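Local coordinates for protein BlEst2 (Bacillus licheniformis, PDB 6WPX) that probably hydrolyses ester bonds as a lipase of the alpha/beta-hydrolase type, captured here in its propeptide form with an autoinhibitory C-terminal domain, at residues P87-Q92 and K172-Y177; G150-D155 and L179-M184; L156-W161 and I414-G419; V407-R412 and A430-L435; A444-V449 and I468-V473. All blocks are in the same frame, centred on the assembly; numbering follows the deposited sequence.

Interaction 1. Residues P87-Q92 and K172-Y177; sequences PDKDMQ and KNDAVY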
# COMPACT_ATOMS: atom_id res chain seq x y z
N PRO A 87 -1.21 -4.95 -15.92
CA PRO A 87 -1.05 -3.84 -14.97
C PRO A 87 -2.18 -3.79 -13.92
O PRO A 87 -2.01 -3.27 -12.82
CB PRO A 87 -1.13 -2.60 -15.87
CG PRO A 87 -1.99 -3.01 -17.01
CD PRO A 87 -1.64 -4.46 -17.25
N ASP A 88 -3.34 -4.39 -14.27
CA ASP A 88 -4.62 -4.33 -13.57
C ASP A 88 -5.24 -5.68 -13.16
O ASP A 88 -6.42 -5.73 -12.81
CB ASP A 88 -5.60 -3.57 -14.49
CG ASP A 88 -5.89 -4.25 -15.83
OD1 ASP A 88 -5.12 -5.16 -16.23
OD2 ASP A 88 -6.89 -3.86 -16.49
N LYS A 89 -4.48 -6.78 -13.23
CA LYS A 89 -5.02 -8.10 -12.84
C LYS A 89 -4.39 -8.59 -11.54
O LYS A 89 -3.34 -8.08 -11.18
CB LYS A 89 -4.93 -9.13 -13.96
CG LYS A 89 -5.52 -8.69 -15.29
CD LYS A 89 -7.01 -8.59 -15.28
CE LYS A 89 -7.60 -8.39 -16.65
NZ LYS A 89 -7.59 -9.65 -17.45
N ASP A 90 -4.97 -9.61 -10.94
CA ASP A 90 -4.48 -10.17 -9.65
C ASP A 90 -3.22 -11.05 -9.82
O ASP A 90 -2.79 -11.27 -10.91
CB ASP A 90 -5.61 -10.77 -8.82
CG ASP A 90 -6.12 -12.13 -9.29
OD1 ASP A 90 -5.48 -12.72 -10.14
OD2 ASP A 90 -7.11 -12.60 -8.75
N MET A 91 -2.70 -11.53 -8.69
CA MET A 91 -1.47 -12.36 -8.64
C MET A 91 -1.74 -13.74 -9.25
O MET A 91 -0.78 -14.38 -9.65
CB MET A 91 -0.91 -12.48 -7.22
CG MET A 91 -1.67 -13.36 -6.28
SD MET A 91 -3.16 -12.64 -5.58
CE MET A 91 -2.48 -11.61 -4.29
N GLN A 92 -3.01 -14.15 -9.31
CA GLN A 92 -3.35 -15.43 -9.91
C GLN A 92 -3.18 -15.36 -11.44
O GLN A 92 -2.47 -16.19 -12.01
CB GLN A 92 -4.77 -15.89 -9.51
CG GLN A 92 -5.13 -17.28 -10.06
CD GLN A 92 -6.40 -17.87 -9.47
OE1 GLN A 92 -7.40 -17.19 -9.22
NE2 GLN A 92 -6.38 -19.17 -9.26
N LYS A 172 -10.27 0.88 -8.78
CA LYS A 172 -10.74 -0.41 -8.34
C LYS A 172 -10.64 -1.35 -9.51
O LYS A 172 -11.29 -1.16 -10.55
CB LYS A 172 -12.13 -0.38 -7.71
CG LYS A 172 -12.17 0.27 -6.33
CD LYS A 172 -13.61 0.38 -5.82
CE LYS A 172 -13.63 0.47 -4.31
NZ LYS A 172 -14.97 0.87 -3.79
N ASN A 173 -9.73 -2.29 -9.39
CA ASN A 173 -9.52 -3.33 -10.37
C ASN A 173 -9.02 -4.51 -9.57
O ASN A 173 -8.78 -4.39 -8.37
CB ASN A 173 -8.55 -2.88 -11.49
CG ASN A 173 -7.20 -2.41 -11.00
OD1 ASN A 173 -6.56 -3.04 -10.17
ND2 ASN A 173 -6.71 -1.30 -11.51
N ASP A 174 -8.89 -5.66 -10.23
CA ASP A 174 -8.47 -6.90 -9.61
C ASP A 174 -7.11 -6.79 -8.95
O ASP A 174 -6.93 -7.44 -7.91
CB ASP A 174 -8.45 -8.01 -10.65
CG ASP A 174 -9.81 -8.52 -11.10
OD1 ASP A 174 -10.83 -8.05 -10.54
OD2 ASP A 174 -9.85 -9.44 -11.94
N ALA A 175 -6.16 -6.02 -9.53
CA ALA A 175 -4.80 -5.86 -8.99
C ALA A 175 -4.79 -5.12 -7.68
O ALA A 175 -4.27 -5.68 -6.71
CB ALA A 175 -3.87 -5.19 -9.99
N VAL A 176 -5.43 -3.94 -7.60
CA VAL A 176 -5.52 -3.14 -6.36
C VAL A 176 -6.28 -3.90 -5.27
O VAL A 176 -5.86 -3.91 -4.12
CB VAL A 176 -6.11 -1.71 -6.61
CG1 VAL A 176 -6.09 -0.87 -5.32
CG2 VAL A 176 -5.35 -0.98 -7.72
N TYR A 177 -7.38 -4.56 -5.65
CA TYR A 177 -8.21 -5.39 -4.78
C TYR A 177 -7.36 -6.47 -4.12
O TYR A 177 -7.53 -6.72 -2.93
CB TYR A 177 -9.28 -6.09 -5.64
CG TYR A 177 -10.28 -6.91 -4.87
CD1 TYR A 177 -10.08 -8.28 -4.65
CD2 TYR A 177 -11.47 -6.35 -4.44
CE1 TYR A 177 -11.05 -9.05 -4.00
CE2 TYR A 177 -12.43 -7.10 -3.77
CZ TYR A 177 -12.23 -8.45 -3.58
OH TYR A 177 -13.22 -9.15 -2.94
O HOH W 1 -9.87 -5.83 -12.88
O HOH W 2 -7.35 -10.52 -12.12

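Interaction 2. Residues G150-D155 and L179-M184; sequences GSQLAD and LQTGFM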
# COMPACT_ATOMS: atom_id res chain seq x y z
N GLY A 150 0.38 -6.96 2.05
CA GLY A 150 -0.65 -6.03 1.62
C GLY A 150 -0.32 -4.57 1.79
O GLY A 150 0.67 -4.19 2.43
N SER A 151 -1.17 -3.75 1.22
CA SER A 151 -1.06 -2.31 1.23
C SER A 151 -2.20 -1.67 2.03
O SER A 151 -3.37 -1.88 1.69
CB SER A 151 -1.07 -1.80 -0.21
OG SER A 151 -1.24 -0.39 -0.18
N GLN A 152 -1.85 -0.90 3.08
CA GLN A 152 -2.86 -0.16 3.88
C GLN A 152 -3.51 0.95 3.02
O GLN A 152 -4.63 1.36 3.28
CB GLN A 152 -2.28 0.42 5.18
CG GLN A 152 -1.76 -0.66 6.17
CD GLN A 152 -0.27 -0.92 5.98
OE1 GLN A 152 0.30 -0.75 4.89
NE2 GLN A 152 0.39 -1.37 7.06
N LEU A 153 -2.80 1.37 1.96
CA LEU A 153 -3.33 2.35 1.01
C LEU A 153 -4.39 1.68 0.12
O LEU A 153 -5.38 2.32 -0.22
CB LEU A 153 -2.20 2.95 0.18
CG LEU A 153 -1.31 3.94 0.97
CD1 LEU A 153 -0.04 4.27 0.17
CD2 LEU A 153 -2.10 5.24 1.31
N ALA A 154 -4.20 0.38 -0.22
CA ALA A 154 -5.23 -0.36 -0.94
C ALA A 154 -6.43 -0.54 -0.01
O ALA A 154 -7.55 -0.40 -0.48
CB ALA A 154 -4.70 -1.72 -1.42
N ASP A 155 -6.21 -0.78 1.31
CA ASP A 155 -7.30 -0.91 2.29
C ASP A 155 -8.09 0.38 2.31
O ASP A 155 -9.32 0.34 2.34
CB ASP A 155 -6.78 -1.17 3.70
CG ASP A 155 -6.09 -2.49 3.84
OD1 ASP A 155 -6.17 -3.30 2.89
OD2 ASP A 155 -5.51 -2.75 4.91
N LEU A 179 -4.33 -6.41 -3.39
CA LEU A 179 -3.35 -5.78 -2.51
C LEU A 179 -3.88 -5.43 -1.11
O LEU A 179 -3.10 -5.05 -0.24
CB LEU A 179 -2.72 -4.55 -3.18
CG LEU A 179 -1.86 -4.84 -4.43
CD1 LEU A 179 -1.43 -3.56 -5.08
CD2 LEU A 179 -0.64 -5.67 -4.07
N GLN A 180 -5.21 -5.57 -0.88
CA GLN A 180 -5.78 -5.31 0.46
C GLN A 180 -5.10 -6.25 1.47
O GLN A 180 -4.79 -7.40 1.13
CB GLN A 180 -7.29 -5.56 0.47
CG GLN A 180 -8.04 -4.52 -0.35
CD GLN A 180 -9.49 -4.88 -0.50
OE1 GLN A 180 -10.36 -4.41 0.25
NE2 GLN A 180 -9.78 -5.69 -1.51
N THR A 181 -4.84 -5.76 2.68
CA THR A 181 -4.12 -6.54 3.69
C THR A 181 -4.87 -7.80 4.11
O THR A 181 -4.25 -8.80 4.44
CB THR A 181 -3.70 -5.69 4.89
OG1 THR A 181 -4.87 -5.14 5.50
CG2 THR A 181 -2.74 -4.59 4.52
N GLY A 182 -6.20 -7.74 4.10
CA GLY A 182 -7.02 -8.91 4.44
C GLY A 182 -6.83 -10.00 3.41
O GLY A 182 -6.66 -11.17 3.76
N PHE A 183 -6.86 -9.62 2.12
CA PHE A 183 -6.68 -10.52 0.97
C PHE A 183 -5.25 -11.08 1.00
O PHE A 183 -5.05 -12.27 0.81
CB PHE A 183 -6.89 -9.75 -0.34
CG PHE A 183 -7.08 -10.62 -1.56
CD1 PHE A 183 -5.98 -11.11 -2.26
CD2 PHE A 183 -8.35 -10.95 -2.02
CE1 PHE A 183 -6.15 -11.92 -3.39
CE2 PHE A 183 -8.52 -11.74 -3.16
CZ PHE A 183 -7.41 -12.20 -3.85
N MET A 184 -4.26 -10.21 1.24
CA MET A 184 -2.88 -10.67 1.31
C MET A 184 -2.62 -11.55 2.51
O MET A 184 -1.81 -12.45 2.40
CB MET A 184 -1.88 -9.50 1.22
CG MET A 184 -1.78 -8.91 -0.20
SD MET A 184 -1.40 -10.11 -1.49
CE MET A 184 0.17 -10.75 -0.92

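Interaction 3. Residues L156-W161 and I414-G419; sequences LAYSNW and IRYENG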
# COMPACT_ATOMS: atom_id res chain seq x y z
N LEU A 156 -7.37 1.51 2.27
CA LEU A 156 -7.96 2.85 2.24
C LEU A 156 -8.80 3.04 0.98
O LEU A 156 -9.95 3.47 1.11
CB LEU A 156 -6.88 3.96 2.37
CG LEU A 156 -7.36 5.40 2.21
CD1 LEU A 156 -8.32 5.81 3.36
CD2 LEU A 156 -6.17 6.37 2.14
N ALA A 157 -8.25 2.71 -0.21
CA ALA A 157 -8.94 2.84 -1.50
C ALA A 157 -10.27 2.07 -1.56
O ALA A 157 -11.19 2.48 -2.26
CB ALA A 157 -8.03 2.34 -2.61
N TYR A 158 -10.34 0.92 -0.88
CA TYR A 158 -11.52 0.07 -0.86
C TYR A 158 -12.48 0.37 0.31
O TYR A 158 -13.49 -0.31 0.46
CB TYR A 158 -11.09 -1.41 -0.87
CG TYR A 158 -10.80 -1.85 -2.28
CD1 TYR A 158 -9.58 -1.54 -2.88
CD2 TYR A 158 -11.77 -2.49 -3.05
CE1 TYR A 158 -9.33 -1.88 -4.21
CE2 TYR A 158 -11.54 -2.82 -4.38
CZ TYR A 158 -10.31 -2.52 -4.95
OH TYR A 158 -10.06 -2.86 -6.25
N SER A 159 -12.19 1.40 1.09
CA SER A 159 -13.01 1.75 2.26
C SER A 159 -14.18 2.64 1.90
O SER A 159 -14.22 3.21 0.82
CB SER A 159 -12.15 2.34 3.37
OG SER A 159 -11.77 3.67 3.05
N ASN A 160 -15.18 2.70 2.80
CA ASN A 160 -16.39 3.49 2.57
C ASN A 160 -16.14 4.94 2.21
O ASN A 160 -16.69 5.39 1.22
CB ASN A 160 -17.34 3.39 3.79
CG ASN A 160 -18.00 2.05 3.87
OD1 ASN A 160 -17.35 1.05 4.14
ND2 ASN A 160 -19.29 2.00 3.58
N TRP A 161 -15.33 5.67 2.98
CA TRP A 161 -15.11 7.09 2.68
C TRP A 161 -14.45 7.34 1.33
O TRP A 161 -14.69 8.37 0.74
CB TRP A 161 -14.35 7.83 3.79
CG TRP A 161 -15.09 7.95 5.10
CD1 TRP A 161 -14.66 7.52 6.32
CD2 TRP A 161 -16.35 8.63 5.32
NE1 TRP A 161 -15.60 7.84 7.29
CE2 TRP A 161 -16.64 8.51 6.70
CE3 TRP A 161 -17.28 9.26 4.48
CZ2 TRP A 161 -17.81 9.04 7.25
CZ3 TRP A 161 -18.43 9.77 5.03
CH2 TRP A 161 -18.69 9.66 6.41
N ILE A 414 -18.25 -2.26 3.70
CA ILE A 414 -18.46 -2.77 2.35
C ILE A 414 -17.97 -4.21 2.34
O ILE A 414 -16.86 -4.48 2.82
CB ILE A 414 -17.79 -1.97 1.18
CG1 ILE A 414 -18.13 -0.48 1.20
CG2 ILE A 414 -18.18 -2.57 -0.18
CD1 ILE A 414 -17.12 0.44 0.38
N ARG A 415 -18.78 -5.11 1.79
CA ARG A 415 -18.40 -6.49 1.58
C ARG A 415 -18.37 -6.71 0.07
O ARG A 415 -19.34 -6.41 -0.63
CB ARG A 415 -19.35 -7.48 2.28
CG ARG A 415 -18.85 -8.93 2.18
CD ARG A 415 -19.81 -9.93 2.76
NE ARG A 415 -21.18 -9.77 2.25
CZ ARG A 415 -21.64 -10.39 1.17
NH1 ARG A 415 -20.87 -11.23 0.49
NH2 ARG A 415 -22.89 -10.18 0.77
N TYR A 416 -17.23 -7.16 -0.43
CA TYR A 416 -16.96 -7.44 -1.84
C TYR A 416 -16.89 -8.95 -2.04
O TYR A 416 -16.50 -9.68 -1.13
CB TYR A 416 -15.60 -6.86 -2.27
CG TYR A 416 -15.43 -5.38 -2.09
CD1 TYR A 416 -14.96 -4.85 -0.89
CD2 TYR A 416 -15.69 -4.50 -3.13
CE1 TYR A 416 -14.77 -3.48 -0.73
CE2 TYR A 416 -15.55 -3.12 -2.97
CZ TYR A 416 -15.05 -2.62 -1.77
OH TYR A 416 -14.88 -1.26 -1.60
N GLU A 417 -17.25 -9.40 -3.24
CA GLU A 417 -17.20 -10.80 -3.67
C GLU A 417 -16.58 -10.81 -5.04
O GLU A 417 -17.08 -10.12 -5.93
CB GLU A 417 -18.61 -11.38 -3.81
CG GLU A 417 -19.23 -11.91 -2.55
CD GLU A 417 -20.62 -12.45 -2.79
OE1 GLU A 417 -20.84 -13.12 -3.83
OE2 GLU A 417 -21.51 -12.20 -1.95
N ASN A 418 -15.47 -11.53 -5.21
CA ASN A 418 -14.75 -11.65 -6.47
C ASN A 418 -14.46 -10.29 -7.13
O ASN A 418 -14.64 -10.13 -8.34
CB ASN A 418 -15.49 -12.62 -7.43
CG ASN A 418 -15.85 -13.94 -6.81
OD1 ASN A 418 -14.99 -14.80 -6.57
ND2 ASN A 418 -17.13 -14.14 -6.52
N GLY A 419 -14.03 -9.32 -6.33
CA GLY A 419 -13.67 -7.98 -6.79
C GLY A 419 -14.79 -6.99 -6.97
O GLY A 419 -14.53 -5.83 -7.33
O HOH W 3 -12.20 -3.97 -7.48

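Interaction 4. Residues V407-R412 and A430-L435; sequences VKASVR and ASINAL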
# COMPACT_ATOMS: atom_id res chain seq x y z
N VAL A 407 -17.18 7.77 24.80
CA VAL A 407 -16.70 7.25 23.50
C VAL A 407 -17.82 6.65 22.66
O VAL A 407 -18.44 5.69 23.10
CB VAL A 407 -15.55 6.22 23.63
CG1 VAL A 407 -15.17 5.67 22.26
CG2 VAL A 407 -14.34 6.75 24.36
N LYS A 408 -17.97 7.13 21.43
CA LYS A 408 -18.96 6.64 20.49
C LYS A 408 -18.24 6.08 19.25
O LYS A 408 -17.12 6.52 18.94
CB LYS A 408 -19.94 7.75 20.07
CG LYS A 408 -20.89 8.19 21.19
CD LYS A 408 -22.12 7.29 21.32
CE LYS A 408 -22.97 7.67 22.51
NZ LYS A 408 -24.03 6.65 22.77
N ALA A 409 -18.87 5.10 18.57
CA ALA A 409 -18.34 4.45 17.37
C ALA A 409 -19.45 4.18 16.38
O ALA A 409 -20.40 3.47 16.71
CB ALA A 409 -17.66 3.15 17.74
N SER A 410 -19.34 4.74 15.18
CA SER A 410 -20.32 4.51 14.10
C SER A 410 -19.61 3.67 13.03
O SER A 410 -18.44 3.92 12.72
CB SER A 410 -20.86 5.83 13.55
OG SER A 410 -19.82 6.59 12.97
N VAL A 411 -20.26 2.62 12.56
CA VAL A 411 -19.69 1.68 11.60
C VAL A 411 -20.26 1.83 10.18
O VAL A 411 -21.48 1.87 10.01
CB VAL A 411 -19.84 0.23 12.13
CG1 VAL A 411 -19.36 -0.80 11.11
CG2 VAL A 411 -19.09 0.07 13.45
N ARG A 412 -19.38 1.91 9.18
CA ARG A 412 -19.67 1.93 7.74
C ARG A 412 -18.87 0.77 7.18
O ARG A 412 -17.71 0.59 7.57
CB ARG A 412 -19.23 3.24 7.08
CG ARG A 412 -20.24 4.36 7.27
CD ARG A 412 -19.66 5.73 6.96
NE ARG A 412 -20.52 6.76 7.53
CZ ARG A 412 -21.48 7.39 6.86
NH1 ARG A 412 -22.27 8.25 7.48
NH2 ARG A 412 -21.66 7.15 5.57
N ALA A 430 -22.90 4.37 18.42
CA ALA A 430 -23.24 3.64 19.64
C ALA A 430 -21.98 3.63 20.50
O ALA A 430 -20.92 4.01 20.02
CB ALA A 430 -23.66 2.21 19.29
N SER A 431 -22.09 3.17 21.76
CA SER A 431 -20.92 3.06 22.65
C SER A 431 -20.01 1.91 22.22
O SER A 431 -20.44 1.03 21.47
CB SER A 431 -21.38 2.87 24.09
OG SER A 431 -22.21 1.73 24.23
N ILE A 432 -18.73 1.92 22.69
CA ILE A 432 -17.69 0.91 22.41
C ILE A 432 -18.13 -0.51 22.78
O ILE A 432 -17.84 -1.44 22.02
CB ILE A 432 -16.35 1.32 23.10
CG1 ILE A 432 -15.70 2.53 22.41
CG2 ILE A 432 -15.36 0.15 23.25
CD1 ILE A 432 -15.45 2.43 20.87
N ASN A 433 -18.79 -0.67 23.94
CA ASN A 433 -19.28 -1.97 24.46
C ASN A 433 -20.18 -2.67 23.45
O ASN A 433 -20.23 -3.91 23.42
CB ASN A 433 -20.01 -1.77 25.79
CG ASN A 433 -20.22 -3.03 26.60
OD1 ASN A 433 -19.51 -4.04 26.47
ND2 ASN A 433 -21.18 -2.99 27.51
N ALA A 434 -20.89 -1.86 22.62
CA ALA A 434 -21.76 -2.36 21.57
C ALA A 434 -21.03 -2.61 20.24
O ALA A 434 -21.53 -3.36 19.42
CB ALA A 434 -22.94 -1.42 21.36
N LEU A 435 -19.85 -1.98 20.03
CA LEU A 435 -19.06 -2.10 18.79
C LEU A 435 -18.73 -3.54 18.39
O LEU A 435 -18.94 -3.90 17.23
CB LEU A 435 -17.79 -1.23 18.88
CG LEU A 435 -16.82 -1.23 17.69
CD1 LEU A 435 -17.50 -0.75 16.43
CD2 LEU A 435 -15.59 -0.38 17.98

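Interaction 5. Residues A444-V449 and I468-V473; sequences AGMYSV and IRSIYV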
# COMPACT_ATOMS: atom_id res chain seq x y z
N ALA A 444 -18.71 -15.12 3.28
CA ALA A 444 -17.44 -15.11 2.57
C ALA A 444 -17.29 -13.78 1.79
O ALA A 444 -18.29 -13.16 1.42
CB ALA A 444 -17.35 -16.30 1.63
N GLY A 445 -16.04 -13.33 1.61
CA GLY A 445 -15.71 -12.11 0.87
C GLY A 445 -14.69 -11.17 1.50
O GLY A 445 -14.20 -11.40 2.61
N MET A 446 -14.37 -10.08 0.78
CA MET A 446 -13.43 -9.04 1.24
C MET A 446 -14.25 -7.98 1.94
O MET A 446 -15.14 -7.39 1.33
CB MET A 446 -12.71 -8.35 0.07
CG MET A 446 -11.32 -8.81 -0.22
SD MET A 446 -10.21 -9.08 1.17
CE MET A 446 -10.07 -7.52 1.85
N TYR A 447 -13.92 -7.69 3.19
CA TYR A 447 -14.60 -6.66 3.96
C TYR A 447 -13.71 -5.45 4.13
O TYR A 447 -12.51 -5.58 4.37
CB TYR A 447 -14.92 -7.17 5.36
CG TYR A 447 -16.01 -8.21 5.42
CD1 TYR A 447 -15.73 -9.55 5.14
CD2 TYR A 447 -17.30 -7.88 5.81
CE1 TYR A 447 -16.73 -10.52 5.21
CE2 TYR A 447 -18.29 -8.85 5.92
CZ TYR A 447 -18.00 -10.17 5.63
OH TYR A 447 -18.98 -11.12 5.70
N SER A 448 -14.32 -4.30 4.11
CA SER A 448 -13.65 -3.09 4.50
C SER A 448 -14.56 -2.48 5.55
O SER A 448 -15.73 -2.27 5.29
CB SER A 448 -13.42 -2.14 3.34
OG SER A 448 -12.83 -1.00 3.92
N VAL A 449 -14.05 -2.28 6.77
CA VAL A 449 -14.83 -1.73 7.85
C VAL A 449 -14.23 -0.42 8.29
O VAL A 449 -13.05 -0.35 8.58
CB VAL A 449 -15.03 -2.72 9.03
CG1 VAL A 449 -16.04 -2.17 10.04
CG2 VAL A 449 -15.48 -4.09 8.52
N ILE A 468 -9.80 1.94 9.92
CA ILE A 468 -10.14 1.12 8.77
C ILE A 468 -9.59 -0.29 8.98
O ILE A 468 -8.39 -0.47 9.21
CB ILE A 468 -9.66 1.74 7.43
CG1 ILE A 468 -10.45 3.02 7.14
CG2 ILE A 468 -9.75 0.70 6.26
CD1 ILE A 468 -9.90 3.81 6.05
N ARG A 469 -10.47 -1.29 8.90
CA ARG A 469 -10.10 -2.70 9.02
C ARG A 469 -10.39 -3.39 7.69
O ARG A 469 -11.43 -3.16 7.07
CB ARG A 469 -10.88 -3.38 10.14
CG ARG A 469 -10.58 -2.82 11.53
CD ARG A 469 -11.47 -3.45 12.58
NE ARG A 469 -11.14 -4.87 12.79
CZ ARG A 469 -11.87 -5.70 13.53
NH1 ARG A 469 -12.98 -5.28 14.12
NH2 ARG A 469 -11.50 -6.96 13.67
N SER A 470 -9.46 -4.25 7.28
CA SER A 470 -9.49 -5.05 6.07
C SER A 470 -9.54 -6.50 6.48
O SER A 470 -8.60 -6.99 7.10
CB SER A 470 -8.25 -4.78 5.23
OG SER A 470 -8.27 -5.53 4.03
N ILE A 471 -10.62 -7.19 6.15
CA ILE A 471 -10.83 -8.59 6.56
C ILE A 471 -11.25 -9.45 5.41
O ILE A 471 -12.25 -9.16 4.75
CB ILE A 471 -11.84 -8.70 7.75
CG1 ILE A 471 -11.44 -7.78 8.94
CG2 ILE A 471 -12.02 -10.17 8.23
CD1 ILE A 471 -12.50 -7.49 9.96
N TYR A 472 -10.54 -10.56 5.19
CA TYR A 472 -10.97 -11.51 4.17
C TYR A 472 -11.60 -12.67 4.90
O TYR A 472 -11.06 -13.14 5.89
CB TYR A 472 -9.82 -11.98 3.28
CG TYR A 472 -10.25 -13.00 2.25
CD1 TYR A 472 -11.01 -12.64 1.15
CD2 TYR A 472 -9.93 -14.35 2.41
CE1 TYR A 472 -11.44 -13.58 0.22
CE2 TYR A 472 -10.33 -15.30 1.47
CZ TYR A 472 -11.08 -14.91 0.37
OH TYR A 472 -11.50 -15.85 -0.54
N VAL A 473 -12.74 -13.15 4.41
CA VAL A 473 -13.45 -14.30 5.00
C VAL A 473 -13.61 -15.32 3.88
O VAL A 473 -14.19 -14.99 2.84
CB VAL A 473 -14.78 -13.91 5.69
CG1 VAL A 473 -15.49 -15.13 6.28
CG2 VAL A 473 -14.55 -12.87 6.79
O HOH W 4 -10.36 -4.31 2.86

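Interaction 1. Residues P87-Q92 and K172-Y177
D88 and A175 make the direct polar contact: A175 N donates to D88 O over 3.3 Å, a weak bond, long and bent (143°). The methyl of the same alanine lies closely against the backbone, with A175 CB 3.2 Å from K89 O. Alongside, D174 CB lies against the D88-D90 backbone. N173 ND2 lies 3.9 Å from D88 CB. Two waters bridge the rest. One accepts from D174 N and donates weakly to D88 O; the other accepts from D90 N at 2.8 Å and donates to D174 OD2 at 2.7 Å. The starts of two helices meet here, 91-109 of the alpha/beta-hydrolase region and 174-178, each with its own N-cap residue. N173 CG sits between the backbone N and the carbonyl carbon (chi1 56°), and N173 OD1 takes V176 N at 2.9 Å in a nearly straight bond (172°). D90 OD1 caps more loosely, accepting a weak bond from Q92 N, with its stronger partner in D93 N. Further out, K120 NZ holds K89 O, while S178 OG bonds to A175 O.

Interaction 2. Residues G150-D155 and L179-M184
The carboxylate of D155, on helix 152-157, binds the first turn of helix 181-191 through T181 in a two-pronged grip that joins two helices of the alpha/beta-hydrolase part. D155 OD1 accepts from T181 N (2.8 Å, 160°) and D155 OD2 from T181 OG1 (2.5 Å), each oxygen using its syn lone pair. Two bonds to one residue fix the rotation of the carboxylate. A chi1 of 60° puts T181 OG1 between the backbone N and the carbonyl carbon, and from there it donates to OD2; the two side chains cross at about a right angle. Facing a helix N-terminus, D155 would probably be favoured as the anion. OD1 is also weakly bonded to S470 OG, which itself accepts from G182 N, so strand 462-473 reaches the same helix start. Nearby, S151 N donates to L179 O at 2.7 Å, nearly on the carbonyl axis. G150 CA lies 3.2 Å from that same L179 O; the 179-181 backbone, T181 CA above all, leaves no room for a side chain on G150, and its positive phi also calls for glycine. M184 CB packs against G150 N. A154 CB touches L179 CB at 3.9 Å. At the start of helix 152-157, S151 OG caps by accepting from A154 N at 3.1 Å.

Interaction 3. Residues L156-W161 and I414-G419
Y158 and Y416 join the residue following helix 152-157, in the alpha/beta-hydrolase part, to strand 407-417 of the antiparallel sheet that also holds strands 420-431 and 445-456. The hydrogen bond comes first: Y416 OH donates to Y158 O at 2.7 Å, meeting the carbonyl at a C=O...O angle of 122° and tilted from its plane. The same phenol oxygen also binds K172 NZ, so a buried hydroxyl has two partners. The aromatic contact is edge-to-face: the rim of Y158 points at the face of Y416, with centroids 5.3 Å apart and ring planes at 72°. The edge atom is Y158 CD2, lying 3.5 Å from Y416 CZ. Y416 CG is anti to the carbonyl carbon (chi1 -58°), and within the strand I414 CG2 sits over a face of the Y416 ring, off toward its rim. Van der Waals contact joins I414 to the N160 amide: I414 CG1 approaches N160 OD1 at 3.4 Å as the two side chains slide past each other in opposite directions. I414 CD1 lies 3.7 Å from Y158 O, the oxygen that also accepts from Y416 OH. Water completes the set: one molecule donates to G419 O at 3.0 Å and lies 2.7 Å from Y158 OH, near the plane of the ring.

Interaction 4. Residues V407-R412 and A430-L435
A409 and A430 form an antiparallel hydrogen-bonded pair with two unequal bonds: A409 N donates to A430 O at 2.7 Å, nearly in line with the carbonyl, whereas A430 N reaches A409 O at 3.2 Å from a position 53° out of the carbonyl plane. K408 CA adds a CA-H...O contact of 3.3 Å to A430 O. Beyond this pair the chain enters the weakly bonded start of helix 432-438, and side chains take over. L435 and I432 both contribute. L435 CG stands anti to the backbone N (chi1 179°), and L435 CD1 presses on V411 CG2 at 3.5 Å, tighter than ordinary van der Waals contact, the two side chains crossing at a slant. CD2 of L435 lies 4.1 Å from A409 CB. I432 CD1 also touches A409 CB at 3.9 Å, so the alanine methyl is met by both residues. K408, on the opposite face of its strand, lays CD 3.7 Å from A430 O. This is the open end of the beta hairpin 407-417/420-431, at the edge of the antiparallel sheet. Strand 445-456 borders 407-417 on its other side, where L453 touches both A409 and I432, and L439 packs on V411.

Interaction 5. Residues A444-V449 and I468-V473
M446 and Y472, a non-hydrogen-bonded antiparallel pair, make a Met-aromatic contact: M446 SD sits 4.9 Å from the Y472 ring centroid and 76° off its normal, so the sulfur is at the ring edge, 3.6 Å from Y472 CB. The methionine chain bends at chi2 and chi3, and M446 CE reaches S470 OG at 3.5 Å. Backbone bonding is regular. G445 pairs with V473, Y447 with I471 and V449 with R469, each through two N-H...O bonds; in the middle pair Y447 N donates to I471 O at 2.7 Å and I471 N to Y447 O at 3.1 Å. These are the strands of a beta hairpin, 445-456 with 462-473, their axes running at 162°. Apolar packing lies on the other face, where Y447 CE1 meets V473 CG2 at 3.6 Å and Y447 CB lies against I471 CB. The Y447 hydroxyl bonds to K443 O. Of the polar groups, S470 OG, the acceptor of G182 N, donates to a water that in turn donates to Y447 O. R469 carries a salt bridge to E481, with I471 CD1 over one face of its guanidinium.

How the interactions relate
Interactions 2, 3 and 5 are buried, interaction 4 is partly so, and interaction 1 is a surface contact, in keeping with its reliance on waters and a single weak direct bond. Interactions 1 and 2 tie helix starts of the alpha/beta-hydrolase part together and touch through M91 and M184. Interactions 4 and 5 belong to two hairpins of one sheet: interaction 5 is regular, with three bonded pairs, whereas interaction 4 is a fraying hairpin end with one bonded pair and side-chain packing from a helix. Interaction 3 links the two parts by aromatic and hydroxyl contacts, sharing strand 407-417 with interaction 4 and bonding to interaction 5 through Y416 N and M446 O. Interactions 2 and 5 meet at S470.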